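Local coordinates for protein oxidoreductase, Gfo/Idh/MocA family (Vibrio cholerae, PDB 1XEA) that probably catalyses a nucleotide-dependent oxidation or reduction, as a Gfo/Idh/MocA family oxidoreductase with an NAD-binding Rossmann domain, on a substrate that is not known, at residues A[56-60]-A[78-83]. Residues are numbered along the deposited sequence; the frame is centred on the assembly and turned at random.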
loop_
_atom_site.group_PDB
_atom_site.type_symbol
_atom_site.label_atom_id
_atom_site.label_comp_id
_atom_site.label_asym_id
_atom_site.label_seq_id
_atom_site.Cartn_x
_atom_site.Cartn_y
_atom_site.Cartn_z
ATOM N N TYR A 56 7.294 26.934 -41.241
ATOM C CA TYR A 56 8.264 27.238 -40.198
ATOM C C TYR A 56 9.162 28.420 -40.502
ATOM O O TYR A 56 9.971 28.805 -39.663
ATOM C CB TYR A 56 9.114 26.001 -39.889
ATOM C CG TYR A 56 10.117 25.624 -40.950
ATOM C CD1 TYR A 56 11.346 26.275 -41.036
ATOM C CD2 TYR A 56 9.851 24.593 -41.848
ATOM C CE1 TYR A 56 12.293 25.908 -41.992
ATOM C CE2 TYR A 56 10.788 24.212 -42.812
ATOM C CZ TYR A 56 12.011 24.874 -42.880
ATOM O OH TYR A 56 12.947 24.503 -43.831
ATOM N N ARG A 57 9.016 29.008 -41.686
ATOM C CA ARG A 57 9.844 30.151 -42.059
ATOM C C ARG A 57 9.181 31.468 -41.690
ATOM O O ARG A 57 9.836 32.383 -41.184
ATOM C CB ARG A 57 10.144 30.113 -43.555
ATOM C CG ARG A 57 10.936 28.892 -43.959
ATOM C CD ARG A 57 10.574 28.449 -45.367
ATOM N NE ARG A 57 10.818 27.023 -45.548
ATOM C CZ ARG A 57 10.412 26.322 -46.601
ATOM N NH1 ARG A 57 9.738 26.923 -47.572
ATOM N NH2 ARG A 57 10.677 25.019 -46.676
ATOM N N ASP A 58 7.875 31.550 -41.927
ATOM C CA ASP A 58 7.117 32.759 -41.624
ATOM C C ASP A 58 7.223 33.111 -40.150
ATOM O O ASP A 58 6.948 34.240 -39.743
ATOM C CB ASP A 58 5.645 32.567 -41.996
ATOM C CG ASP A 58 5.451 32.263 -43.467
ATOM O OD1 ASP A 58 5.767 33.136 -44.306
ATOM O OD2 ASP A 58 4.979 31.149 -43.785
ATOM N N VAL A 59 7.624 32.129 -39.356
ATOM C CA VAL A 59 7.769 32.311 -37.923
ATOM C C VAL A 59 8.677 33.492 -37.577
ATOM O O VAL A 59 8.448 34.187 -36.590
ATOM C CB VAL A 59 8.321 31.018 -37.271
ATOM C CG1 VAL A 59 8.648 31.257 -35.810
ATOM C CG2 VAL A 59 7.296 29.897 -37.405
ATOM N N LEU A 60 9.702 33.724 -38.385
ATOM C CA LEU A 60 10.620 34.824 -38.121
ATOM C C LEU A 60 9.948 36.184 -38.209
ATOM O O LEU A 60 10.408 37.152 -37.602
ATOM C CB LEU A 60 11.771 34.775 -39.109
ATOM C CG LEU A 60 12.605 33.508 -39.007
ATOM C CD1 LEU A 60 13.593 33.500 -40.159
ATOM C CD2 LEU A 60 13.329 33.454 -37.654
ATOM N N THR A 78 16.480 19.492 -39.331
ATOM C CA THR A 78 16.142 20.549 -40.255
ATOM C C THR A 78 15.718 21.782 -39.484
ATOM O O THR A 78 16.433 22.780 -39.444
ATOM C CB THR A 78 15.006 20.112 -41.165
ATOM O OG1 THR A 78 15.349 18.865 -41.779
ATOM C CG2 THR A 78 14.755 21.152 -42.239
ATOM N N LEU A 79 14.557 21.699 -38.852
ATOM C CA LEU A 79 14.029 22.811 -38.076
ATOM C C LEU A 79 15.055 23.393 -37.110
ATOM O O LEU A 79 15.297 24.600 -37.094
ATOM C CB LEU A 79 12.794 22.353 -37.302
ATOM C CG LEU A 79 11.613 21.900 -38.162
ATOM C CD1 LEU A 79 10.530 21.351 -37.268
ATOM C CD2 LEU A 79 11.090 23.058 -38.990
ATOM N N ALA A 80 15.655 22.529 -36.303
ATOM C CA ALA A 80 16.650 22.959 -35.329
ATOM C C ALA A 80 17.730 23.816 -35.979
ATOM O O ALA A 80 17.888 24.993 -35.648
ATOM C CB ALA A 80 17.283 21.742 -34.662
ATOM N N ALA A 81 18.480 23.209 -36.896
ATOM C CA ALA A 81 19.552 23.903 -37.600
ATOM C C ALA A 81 19.077 25.252 -38.127
ATOM O O ALA A 81 19.745 26.273 -37.945
ATOM C CB ALA A 81 20.059 23.046 -38.752
ATOM N N PHE A 82 17.912 25.253 -38.767
ATOM C CA PHE A 82 17.353 26.478 -39.332
ATOM C C PHE A 82 17.368 27.663 -38.374
ATOM O O PHE A 82 17.941 28.714 -38.677
ATOM C CB PHE A 82 15.922 26.248 -39.808
ATOM C CG PHE A 82 15.312 27.446 -40.472
ATOM C CD1 PHE A 82 15.874 27.974 -41.634
ATOM C CD2 PHE A 82 14.174 28.044 -39.947
ATOM C CE1 PHE A 82 15.304 29.076 -42.270
ATOM C CE2 PHE A 82 13.595 29.146 -40.576
ATOM C CZ PHE A 82 14.162 29.665 -41.740
ATOM N N PHE A 83 16.741 27.501 -37.217
ATOM C CA PHE A 83 16.700 28.594 -36.261
ATOM C C PHE A 83 18.013 28.757 -35.524
ATOM O O PHE A 83 18.321 29.841 -35.029
ATOM C CB PHE A 83 15.564 28.389 -35.267
ATOM C CG PHE A 83 14.226 28.255 -35.917
ATOM C CD1 PHE A 83 13.779 27.018 -36.363
ATOM C CD2 PHE A 83 13.418 29.369 -36.108
ATOM C CE1 PHE A 83 12.546 26.891 -36.987
ATOM C CE2 PHE A 83 12.183 29.254 -36.731
ATOM C CZ PHE A 83 11.745 28.013 -37.171
#
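Residues 78-83 are regular helix, with Phe82 N hydrogen-bonded to Thr78 O and Phe83 N to Leu79 O. Residues 57-60 have helical backbone angles but within the segment make one i to i+3 hydrogen bond, Leu60 N to Arg57 O (3.1 Å). The backbones stay well apart: the closest CA atoms are those of Tyr56 and Leu79, 7.6 Å from each other. Side chains fill the gap, and the contact is mainly apolar.

Tyr56 is the centre. Its CA-to-CB bond points toward the helix, and its ring meets residues of two successive helical turns. Leu79 CD2 sits over one ring face, a CH-pi contact 3.7 Å from the Tyr56 ring centroid. The ring edge meets the face of Phe82 in a T-shaped pair, with centroids 5.0 Å apart and planes at 80°.

Both segments belong to the Rossmann-fold domain, which in this family binds NAD(P). Helix 76-85 follows strand 66-69 of its parallel sheet, and 56-60 lies in the loop leading into that strand. Leu79 also touches Ile8 and Ile69, and Phe83 touches Val67, so the contact continues into the sheet.

Phe83 CZ lies 3.2 Å from the backbone atom Tyr56 O. Val59 CG1 approaches Phe83 CE2 at 4.2 Å. Leu60 reaches both phenylalanines: its CD1 is 4.2 Å from Phe82 CZ, and its CD2 is 4.4 Å from Phe83 CD2. Arg57 adds its aliphatic CG, 4.0 Å from Phe82 CZ, while its guanidinium forms a salt bridge with Asp55.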